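Local coordinates for Ras-associated and pleckstrin homology domains-containing protein 1 (Homo sapiens, PDB 4GN1), which mediates localized membrane signals, is implicated in regulating lamellipodial dynamics, and targets the actin-associated proteins EVL and VASP to the leading edge, at residues Glu55-Arg60 / Arg192-Ala197; Val175-Leu180 / Tyr216-Cys221; Val185-Asp190 / Gln230-Ile235. One frame throughout, in Å; residues are numbered along the deposited sequence.

Overall arrangement
From the N terminus, residues 55-60 on the Ras-associating side come first, followed by 175-180 and 185-190 in the PH domain. The partners then arrive in the same order: 192-197 closes a loop of 131 residues in interaction 1, then 216-221 and 230-235 close the much shorter loops of interactions 2 and 3. Every pair therefore crosses and none nests. Interaction 1 joins the two domains, and backbone bonding between strands 58-61 and 184-188 carries it on to interaction 3. Interaction 2 joins strands 175-178 and 218-221 across the PH barrel in a partly buried contact. Interaction 3 sets helix 225-240 against strand 184-188, and Leu180 of interaction 2 packs on its Ile235.

Interaction 1: residues Glu55-Arg60 / Arg192-Ala197; sequences ELQMER and RNKYKA
Lys194 reaches out from the C-terminal end of the short helix 191-194 and lays its methylene chain across the amide of Gln57. The touch is made by Lys194 CD, which sits 3.4 Å from Gln57 OE1 and 3.7 Å from Gln57 CD; the two side chains cross obliquely. Lys194 leaves the helix with CG anti to the backbone N (chi1 173°), which carries the chain outward, and it turns only at its last torsion (chi4 51°). The amide of Gln57 is anchored elsewhere, its NE2 giving a hydrogen bond to the backbone O of Gln189. Gln57 and Met58 together face Val53 in a G1 beta bulge, with Gln57 at positive phi, in the hairpin of strands 47-53 and 58-61. That hairpin belongs to the Ras-associating domain and helix 191-194 to the PH domain, so this is an interdomain contact. Next to this pair, Leu56 meets Tyr195 loosely, CD2 to OH at 4.4 Å. Lys194 CG lies 3.8 Å above one face of the Tyr195 ring, offset toward its rim. Tyr191, a site of phosphorylation by ABL1 that is unmodified here, adds an edge-to-face ring contact to Tyr195, and the OH of Tyr191 hydrogen-bonds Leu56 O.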
loop_
_atom_site.group_PDB
_atom_site.type_symbol
_atom_site.label_atom_id
_atom_site.label_comp_id
_atom_site.label_asym_id
_atom_site.label_seq_id
_atom_site.Cartn_x
_atom_site.Cartn_y
_atom_site.Cartn_z
ATOM N N GLU A 55 6.773 -15.542 4.067
ATOM C CA GLU A 55 6.007 -16.696 3.609
ATOM C C GLU A 55 5.260 -16.485 2.301
ATOM O O GLU A 55 4.868 -17.458 1.631
ATOM C CB GLU A 55 4.981 -17.065 4.672
ATOM C CG GLU A 55 5.429 -18.191 5.582
ATOM C CD GLU A 55 5.591 -19.489 4.809
ATOM O OE1 GLU A 55 4.572 -20.074 4.375
ATOM O OE2 GLU A 55 6.742 -19.918 4.620
ATOM N N LEU A 56 5.047 -15.220 1.947
ATOM C CA LEU A 56 4.125 -14.853 0.895
ATOM C C LEU A 56 4.779 -13.972 -0.147
ATOM O O LEU A 56 4.111 -13.517 -1.083
ATOM C CB LEU A 56 2.949 -14.109 1.502
ATOM C CG LEU A 56 1.984 -14.916 2.381
ATOM C CD1 LEU A 56 0.960 -14.004 3.059
ATOM C CD2 LEU A 56 1.303 -16.045 1.597
ATOM N N GLN A 57 6.076 -13.714 0.031
ATOM C CA GLN A 57 6.888 -13.006 -0.953
ATOM C C GLN A 57 6.235 -11.688 -1.428
ATOM O O GLN A 57 6.062 -11.440 -2.617
ATOM C CB GLN A 57 7.240 -13.945 -2.120
ATOM C CG GLN A 57 8.581 -13.676 -2.787
ATOM C CD GLN A 57 8.883 -14.651 -3.923
ATOM O OE1 GLN A 57 9.227 -15.810 -3.684
ATOM N NE2 GLN A 57 8.757 -14.185 -5.164
ATOM N N MET A 58 5.882 -10.838 -0.479
ATOM C CA MET A 58 5.300 -9.552 -0.813
ATOM C C MET A 58 5.788 -8.485 0.175
ATOM O O MET A 58 6.483 -8.796 1.146
ATOM C CB MET A 58 3.761 -9.668 -0.819
ATOM C CG MET A 58 3.203 -10.077 0.531
ATOM S SD MET A 58 1.417 -10.266 0.598
ATOM C CE MET A 58 1.248 -11.934 -0.027
ATOM N N GLU A 59 5.430 -7.227 -0.042
ATOM C CA GLU A 59 5.941 -6.201 0.851
ATOM C C GLU A 59 5.047 -4.981 0.873
ATOM O O GLU A 59 4.351 -4.717 -0.102
ATOM C CB GLU A 59 7.347 -5.790 0.418
ATOM C CG GLU A 59 7.359 -5.052 -0.905
ATOM C CD GLU A 59 8.709 -4.457 -1.263
ATOM O OE1 GLU A 59 9.761 -5.064 -0.896
ATOM O OE2 GLU A 59 8.689 -3.385 -1.943
ATOM N N ARG A 60 5.054 -4.229 1.973
ATOM C CA ARG A 60 4.363 -2.952 1.970
ATOM C C ARG A 60 5.163 -1.878 2.665
ATOM O O ARG A 60 5.966 -2.156 3.574
ATOM C CB ARG A 60 2.955 -3.064 2.582
ATOM C CG ARG A 60 2.861 -3.403 4.067
ATOM C CD ARG A 60 1.398 -3.338 4.580
ATOM N NE ARG A 60 1.339 -3.314 6.043
ATOM C CZ ARG A 60 1.052 -2.223 6.770
ATOM N NH1 ARG A 60 0.770 -1.057 6.189
ATOM N NH2 ARG A 60 1.042 -2.292 8.097
ATOM N N ARG A 192 5.062 -13.166 -11.358
ATOM C CA ARG A 192 5.274 -13.776 -12.665
ATOM C C ARG A 192 5.660 -15.235 -12.532
ATOM O O ARG A 192 5.023 -16.114 -13.100
ATOM C CB ARG A 192 6.405 -13.044 -13.378
ATOM C CG ARG A 192 5.952 -12.125 -14.494
ATOM C CD ARG A 192 5.322 -12.941 -15.598
ATOM N NE ARG A 192 5.785 -12.480 -16.899
ATOM C CZ ARG A 192 5.373 -12.958 -18.068
ATOM N NH1 ARG A 192 4.467 -13.932 -18.138
ATOM N NH2 ARG A 192 5.882 -12.454 -19.176
ATOM N N ASN A 193 6.713 -15.469 -11.757
ATOM C CA ASN A 193 7.235 -16.796 -11.491
ATOM C C ASN A 193 6.505 -17.583 -10.381
ATOM O O ASN A 193 6.050 -18.704 -10.613
ATOM C CB ASN A 193 8.720 -16.690 -11.174
ATOM C CG ASN A 193 9.539 -16.223 -12.356
ATOM O OD1 ASN A 193 9.392 -16.718 -13.469
ATOM N ND2 ASN A 193 10.429 -15.277 -12.112
ATOM N N LYS A 194 6.396 -16.995 -9.191
ATOM C CA LYS A 194 5.842 -17.679 -8.018
ATOM C C LYS A 194 4.362 -18.075 -8.143
ATOM O O LYS A 194 3.972 -19.130 -7.642
ATOM C CB LYS A 194 6.108 -16.880 -6.715
ATOM C CG LYS A 194 5.422 -17.441 -5.467
ATOM C CD LYS A 194 6.073 -17.007 -4.166
ATOM C CE LYS A 194 5.774 -18.005 -3.049
ATOM N NZ LYS A 194 6.070 -19.426 -3.421
ATOM N N TYR A 195 3.551 -17.259 -8.813
ATOM C CA TYR A 195 2.127 -17.565 -8.978
ATOM C C TYR A 195 1.664 -17.626 -10.426
ATOM O O TYR A 195 0.463 -17.699 -10.710
ATOM C CB TYR A 195 1.259 -16.586 -8.168
ATOM C CG TYR A 195 1.362 -16.787 -6.669
ATOM C CD1 TYR A 195 0.887 -17.959 -6.068
ATOM C CD2 TYR A 195 1.953 -15.818 -5.848
ATOM C CE1 TYR A 195 0.988 -18.157 -4.696
ATOM C CE2 TYR A 195 2.063 -16.003 -4.466
ATOM C CZ TYR A 195 1.575 -17.172 -3.896
ATOM O OH TYR A 195 1.673 -17.382 -2.537
ATOM N N LYS A 196 2.620 -17.596 -11.347
ATOM C CA LYS A 196 2.351 -17.616 -12.803
ATOM C C LYS A 196 1.413 -16.481 -13.234
ATOM O O LYS A 196 0.564 -16.644 -14.106
ATOM C CB LYS A 196 1.878 -19.007 -13.276
ATOM C CG LYS A 196 2.840 -20.145 -12.935
ATOM C CD LYS A 196 4.298 -19.703 -13.057
ATOM C CE LYS A 196 5.290 -20.860 -13.099
ATOM N NZ LYS A 196 6.673 -20.371 -12.815
ATOM N N ALA A 197 1.596 -15.334 -12.582
ATOM C CA ALA A 197 0.907 -14.090 -12.894
ATOM C C ALA A 197 1.129 -13.685 -14.349
ATOM O O ALA A 197 2.229 -13.879 -14.894
ATOM C CB ALA A 197 1.391 -12.993 -11.967
#

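Interaction 2: residues Val175-Leu180 / Tyr216-Cys221; sequences VCFLQL and YIKYLC
The aliphatic part of Lys218 lies against both Phe177 and Leu178. Its CD lies 3.7 Å from Phe177 CZ and its CB 3.8 Å from the same ring atom, so the lysine meets the far end of the ring, approaching it obliquely. The two side chains pass side by side, each pointing back toward the other's strand. Lys218 CG also packs on one methyl of Leu178, 3.7 Å from CD2. The bend of the lysine at chi2 (-65°) brings CD to the phenylalanine ring. Deeper in, Leu220 CD2 comes 4.2 Å from Phe177 CZ, a purely apolar touch. Two strands of the PH barrel meet here nearly at right angles: the axes of 175-178 and 218-221 run at 94°, 9.9 Å apart at closest, as expected where the two sheets of this fold pack face to face. Phe177 and Leu178 can both serve the same lysine because they form a classic beta bulge opposite Ile160. Further out, the Phe177 ring makes edge-to-face contacts with Tyr162 and Phe153. Leu140 touches both Phe177 and Leu220, while Leu205 on strand 202-206 packs against Leu178.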
loop_
_atom_site.group_PDB
_atom_site.type_symbol
_atom_site.label_atom_id
_atom_site.label_comp_id
_atom_site.label_asym_id
_atom_site.label_seq_id
_atom_site.Cartn_x
_atom_site.Cartn_y
_atom_site.Cartn_z
ATOM N N VAL A 175 -20.831 -7.473 -6.701
ATOM C CA VAL A 175 -20.934 -8.013 -5.322
ATOM C C VAL A 175 -19.680 -7.641 -4.523
ATOM O O VAL A 175 -18.634 -7.344 -5.108
ATOM C CB VAL A 175 -21.190 -9.564 -5.263
ATOM C CG1 VAL A 175 -22.401 -9.967 -6.098
ATOM C CG2 VAL A 175 -19.960 -10.382 -5.674
ATOM N N CYS A 176 -19.775 -7.645 -3.194
ATOM C CA CYS A 176 -18.604 -7.344 -2.372
ATOM C C CYS A 176 -17.481 -8.309 -2.735
ATOM O O CYS A 176 -17.684 -9.531 -2.766
ATOM C CB CYS A 176 -18.908 -7.417 -0.872
ATOM S SG CYS A 176 -17.472 -7.037 0.180
ATOM N N PHE A 177 -16.320 -7.741 -3.055
ATOM C CA PHE A 177 -15.100 -8.495 -3.263
ATOM C C PHE A 177 -14.286 -8.445 -1.983
ATOM O O PHE A 177 -13.822 -9.478 -1.522
ATOM C CB PHE A 177 -14.291 -7.972 -4.470
ATOM C CG PHE A 177 -12.914 -8.579 -4.591
ATOM C CD1 PHE A 177 -12.741 -9.849 -5.124
ATOM C CD2 PHE A 177 -11.786 -7.870 -4.168
ATOM C CE1 PHE A 177 -11.477 -10.401 -5.233
ATOM C CE2 PHE A 177 -10.513 -8.417 -4.262
ATOM C CZ PHE A 177 -10.357 -9.690 -4.788
ATOM N N LEU A 178 -14.113 -7.253 -1.409
ATOM C CA LEU A 178 -13.374 -7.124 -0.161
ATOM C C LEU A 178 -13.579 -5.766 0.512
ATOM O O LEU A 178 -13.277 -4.719 -0.095
ATOM C CB LEU A 178 -11.890 -7.327 -0.435
ATOM C CG LEU A 178 -10.920 -7.801 0.644
ATOM C CD1 LEU A 178 -11.294 -9.179 1.201
ATOM C CD2 LEU A 178 -9.545 -7.861 0.018
ATOM N N GLN A 179 -14.095 -5.793 1.755
ATOM C CA GLN A 179 -14.113 -4.624 2.651
ATOM C C GLN A 179 -12.693 -4.312 3.148
ATOM O O GLN A 179 -11.941 -5.226 3.486
ATOM C CB GLN A 179 -15.097 -4.837 3.818
ATOM C CG GLN A 179 -16.545 -4.941 3.346
ATOM C CD GLN A 179 -17.602 -4.548 4.377
ATOM O OE1 GLN A 179 -17.307 -3.986 5.456
ATOM N NE2 GLN A 179 -18.864 -4.844 4.043
ATOM N N LEU A 180 -12.327 -3.028 3.182
ATOM C CA LEU A 180 -10.932 -2.611 3.408
ATOM C C LEU A 180 -10.523 -2.362 4.883
ATOM O O LEU A 180 -9.331 -2.257 5.223
ATOM C CB LEU A 180 -10.608 -1.386 2.535
ATOM C CG LEU A 180 -10.549 -1.630 1.014
ATOM C CD1 LEU A 180 -10.313 -0.320 0.255
ATOM C CD2 LEU A 180 -9.506 -2.694 0.629
ATOM N N TYR A 216 -7.893 -16.661 2.015
ATOM C CA TYR A 216 -8.461 -15.329 2.310
ATOM C C TYR A 216 -7.525 -14.189 1.897
ATOM O O TYR A 216 -7.831 -13.007 2.065
ATOM C CB TYR A 216 -8.814 -15.203 3.796
ATOM C CG TYR A 216 -9.634 -16.341 4.338
ATOM C CD1 TYR A 216 -9.184 -17.093 5.414
ATOM C CD2 TYR A 216 -10.860 -16.678 3.765
ATOM C CE1 TYR A 216 -9.925 -18.143 5.924
ATOM C CE2 TYR A 216 -11.607 -17.729 4.265
ATOM C CZ TYR A 216 -11.129 -18.459 5.348
ATOM O OH TYR A 216 -11.866 -19.518 5.841
ATOM N N ILE A 217 -6.362 -14.560 1.385
ATOM C CA ILE A 217 -5.467 -13.624 0.759
ATOM C C ILE A 217 -5.993 -13.433 -0.662
ATOM O O ILE A 217 -6.271 -14.411 -1.338
ATOM C CB ILE A 217 -4.023 -14.178 0.737
ATOM C CG1 ILE A 217 -3.548 -14.524 2.171
ATOM C CG2 ILE A 217 -3.102 -13.182 0.082
ATOM C CD1 ILE A 217 -2.248 -15.305 2.275
ATOM N N LYS A 218 -6.145 -12.178 -1.089
ATOM C CA LYS A 218 -6.587 -11.851 -2.439
ATOM C C LYS A 218 -5.415 -11.363 -3.285
ATOM O O LYS A 218 -4.660 -10.475 -2.864
ATOM C CB LYS A 218 -7.655 -10.768 -2.380
ATOM C CG LYS A 218 -8.895 -11.172 -1.612
ATOM C CD LYS A 218 -9.598 -12.304 -2.329
ATOM C CE LYS A 218 -10.929 -12.658 -1.694
ATOM N NZ LYS A 218 -11.317 -14.029 -2.115
ATOM N N TYR A 219 -5.270 -11.944 -4.478
ATOM C CA TYR A 219 -4.183 -11.585 -5.391
ATOM C C TYR A 219 -4.682 -10.940 -6.667
ATOM O O TYR A 219 -5.511 -11.511 -7.365
ATOM C CB TYR A 219 -3.385 -12.817 -5.761
ATOM C CG TYR A 219 -2.764 -13.529 -4.596
ATOM C CD1 TYR A 219 -1.439 -13.349 -4.306
ATOM C CD2 TYR A 219 -3.505 -14.407 -3.805
ATOM C CE1 TYR A 219 -0.844 -14.015 -3.259
ATOM C CE2 TYR A 219 -2.925 -15.083 -2.744
ATOM C CZ TYR A 219 -1.590 -14.875 -2.476
ATOM O OH TYR A 219 -0.965 -15.507 -1.440
ATOM N N LEU A 220 -4.165 -9.758 -6.978
ATOM C CA LEU A 220 -4.593 -9.020 -8.159
ATOM C C LEU A 220 -3.401 -8.687 -9.060
ATOM O O LEU A 220 -2.309 -8.375 -8.567
ATOM C CB LEU A 220 -5.319 -7.742 -7.755
ATOM C CG LEU A 220 -6.614 -7.936 -6.981
ATOM C CD1 LEU A 220 -7.140 -6.629 -6.389
ATOM C CD2 LEU A 220 -7.652 -8.592 -7.871
ATOM N N CYS A 221 -3.613 -8.757 -10.370
ATOM C CA CYS A 221 -2.567 -8.457 -11.348
ATOM C C CYS A 221 -3.047 -7.387 -12.321
ATOM O O CYS A 221 -4.161 -7.468 -12.849
ATOM C CB CYS A 221 -2.156 -9.713 -12.117
ATOM S SG CYS A 221 -0.815 -9.444 -13.291
#

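Interaction 3: residues Val185-Asp190 / Gln230-Ile235; sequences VYYGQD and QWVNGI
Val185 and Tyr187 on strand 184-188 present their side chains to Val232 and Ile235 of helix 225-240, the C-terminal helix that closes one end of the barrel in PH domains. No hydrogen bond crosses this contact; it is van der Waals packing, mostly between apolar groups. Val185 CB stands 4.2 Å from Ile235 CG2, and the methyls of Val185 face those of Val232 a little more distantly, CG2 to CG2 at 4.6 Å. Leu203 and Leu205 of strand 202-206 touch both Val185 and Ile235, extending the same apolar layer onto the neighbouring strand. Aromatic packing comes from Tyr187: its CB does not point at the helix, and chi1 of -62°, with CG anti to the carbonyl carbon, swings the ring over to it. Val232 CG2 is 3.8 Å from Tyr187 CE1, obliquely to the ring. The hydrogen bonds lie within each segment or run to neighbouring strands. Within the helix, Ile235 N bonds to Trp231 O; on the strand, a weak bond joins Gln189 NE2 to Tyr187 O, while the backbone of Tyr187 pairs with Glu59 of the Ras-associating domain. At the ring's end, both branches of Val232 are engaged, since its CG1 lies 3.6 Å from Tyr187 OH.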
loop_
_atom_site.group_PDB
_atom_site.type_symbol
_atom_site.label_atom_id
_atom_site.label_comp_id
_atom_site.label_asym_id
_atom_site.label_seq_id
_atom_site.Cartn_x
_atom_site.Cartn_y
_atom_site.Cartn_z
ATOM N N VAL A 185 -2.635 -3.520 2.118
ATOM C CA VAL A 185 -2.381 -3.752 0.722
ATOM C C VAL A 185 -0.872 -3.839 0.568
ATOM O O VAL A 185 -0.139 -3.115 1.229
ATOM C CB VAL A 185 -3.074 -2.692 -0.208
ATOM C CG1 VAL A 185 -2.635 -1.257 0.072
ATOM C CG2 VAL A 185 -2.816 -3.014 -1.664
ATOM N N TYR A 186 -0.419 -4.753 -0.278
ATOM C CA TYR A 186 1.010 -5.045 -0.429
ATOM C C TYR A 186 1.314 -5.066 -1.908
ATOM O O TYR A 186 0.394 -5.174 -2.724
ATOM C CB TYR A 186 1.336 -6.423 0.163
ATOM C CG TYR A 186 0.837 -6.620 1.587
ATOM C CD1 TYR A 186 -0.526 -6.719 1.858
ATOM C CD2 TYR A 186 1.733 -6.702 2.667
ATOM C CE1 TYR A 186 -0.983 -6.877 3.140
ATOM C CE2 TYR A 186 1.277 -6.858 3.969
ATOM C CZ TYR A 186 -0.087 -6.950 4.194
ATOM O OH TYR A 186 -0.593 -7.122 5.476
ATOM N N TYR A 187 2.597 -4.960 -2.250
ATOM C CA TYR A 187 3.095 -5.325 -3.580
ATOM C C TYR A 187 3.652 -6.729 -3.540
ATOM O O TYR A 187 4.403 -7.075 -2.628
ATOM C CB TYR A 187 4.218 -4.406 -4.021
ATOM C CG TYR A 187 3.839 -2.954 -4.161
ATOM C CD1 TYR A 187 3.089 -2.504 -5.255
ATOM C CD2 TYR A 187 4.252 -2.011 -3.208
ATOM C CE1 TYR A 187 2.760 -1.168 -5.392
ATOM C CE2 TYR A 187 3.923 -0.661 -3.342
ATOM C CZ TYR A 187 3.173 -0.254 -4.429
ATOM O OH TYR A 187 2.833 1.075 -4.562
ATOM N N GLY A 188 3.293 -7.539 -4.530
ATOM C CA GLY A 188 3.883 -8.864 -4.700
ATOM C C GLY A 188 5.194 -8.748 -5.449
ATOM O O GLY A 188 5.347 -7.879 -6.310
ATOM N N GLN A 189 6.141 -9.625 -5.106
ATOM C CA GLN A 189 7.477 -9.617 -5.709
ATOM C C GLN A 189 7.666 -10.818 -6.589
ATOM O O GLN A 189 7.680 -11.957 -6.089
ATOM C CB GLN A 189 8.577 -9.598 -4.633
ATOM C CG GLN A 189 8.607 -8.322 -3.804
ATOM C CD GLN A 189 8.308 -7.104 -4.670
ATOM O OE1 GLN A 189 8.982 -6.853 -5.692
ATOM N NE2 GLN A 189 7.274 -6.351 -4.286
ATOM N N ASP A 190 7.803 -10.570 -7.892
ATOM C CA ASP A 190 8.116 -11.626 -8.845
ATOM C C ASP A 190 7.001 -12.685 -8.911
ATOM O O ASP A 190 7.244 -13.892 -8.934
ATOM C CB ASP A 190 9.476 -12.256 -8.512
ATOM C CG ASP A 190 9.953 -13.212 -9.595
ATOM O OD1 ASP A 190 10.478 -14.289 -9.237
ATOM O OD2 ASP A 190 9.771 -12.907 -10.802
ATOM N N GLN A 230 -2.387 3.432 -9.657
ATOM C CA GLN A 230 -3.705 3.996 -9.408
ATOM C C GLN A 230 -4.480 3.160 -8.380
ATOM O O GLN A 230 -5.032 3.696 -7.411
ATOM C CB GLN A 230 -4.466 4.153 -10.725
ATOM C CG GLN A 230 -3.961 5.326 -11.565
ATOM C CD GLN A 230 -4.619 5.451 -12.946
ATOM O OE1 GLN A 230 -3.995 5.939 -13.885
ATOM N NE2 GLN A 230 -5.872 5.026 -13.071
ATOM N N TRP A 231 -4.477 1.841 -8.564
ATOM C CA TRP A 231 -5.219 0.949 -7.667
ATOM C C TRP A 231 -4.746 0.936 -6.235
ATOM O O TRP A 231 -5.565 1.044 -5.299
ATOM C CB TRP A 231 -5.296 -0.466 -8.232
ATOM C CG TRP A 231 -6.457 -0.642 -9.184
ATOM C CD1 TRP A 231 -6.422 -0.664 -10.568
ATOM C CD2 TRP A 231 -7.864 -0.805 -8.838
ATOM N NE1 TRP A 231 -7.669 -0.845 -11.080
ATOM C CE2 TRP A 231 -8.581 -0.927 -10.104
ATOM C CE3 TRP A 231 -8.577 -0.870 -7.649
ATOM C CZ2 TRP A 231 -9.954 -1.092 -10.159
ATOM C CZ3 TRP A 231 -9.967 -1.044 -7.718
ATOM C CH2 TRP A 231 -10.634 -1.157 -8.946
ATOM N N VAL A 232 -3.436 0.790 -6.050
ATOM C CA VAL A 232 -2.800 0.878 -4.737
ATOM C C VAL A 232 -3.064 2.241 -4.086
ATOM O O VAL A 232 -3.477 2.294 -2.931
ATOM C CB VAL A 232 -1.283 0.593 -4.814
ATOM C CG1 VAL A 232 -0.616 0.790 -3.456
ATOM C CG2 VAL A 232 -1.025 -0.814 -5.308
ATOM N N ASN A 233 -2.870 3.340 -4.808
ATOM C CA ASN A 233 -3.151 4.626 -4.179
ATOM C C ASN A 233 -4.621 4.782 -3.807
ATOM O O ASN A 233 -4.960 5.202 -2.667
ATOM C CB ASN A 233 -2.610 5.791 -5.002
ATOM C CG ASN A 233 -1.095 5.923 -4.857
ATOM O OD1 ASN A 233 -0.599 6.237 -3.778
ATOM N ND2 ASN A 233 -0.354 5.653 -5.933
ATOM N N GLY A 234 -5.486 4.398 -4.739
ATOM C CA GLY A 234 -6.921 4.451 -4.505
ATOM C C GLY A 234 -7.251 3.668 -3.255
ATOM O O GLY A 234 -7.827 4.202 -2.318
ATOM N N ILE A 235 -6.864 2.396 -3.235
ATOM C CA ILE A 235 -7.096 1.546 -2.067
ATOM C C ILE A 235 -6.610 2.196 -0.780
ATOM O O ILE A 235 -7.314 2.171 0.234
ATOM C CB ILE A 235 -6.527 0.128 -2.272
ATOM C CG1 ILE A 235 -7.266 -0.520 -3.448
ATOM C CG2 ILE A 235 -6.681 -0.733 -1.009
ATOM C CD1 ILE A 235 -6.642 -1.806 -3.933
#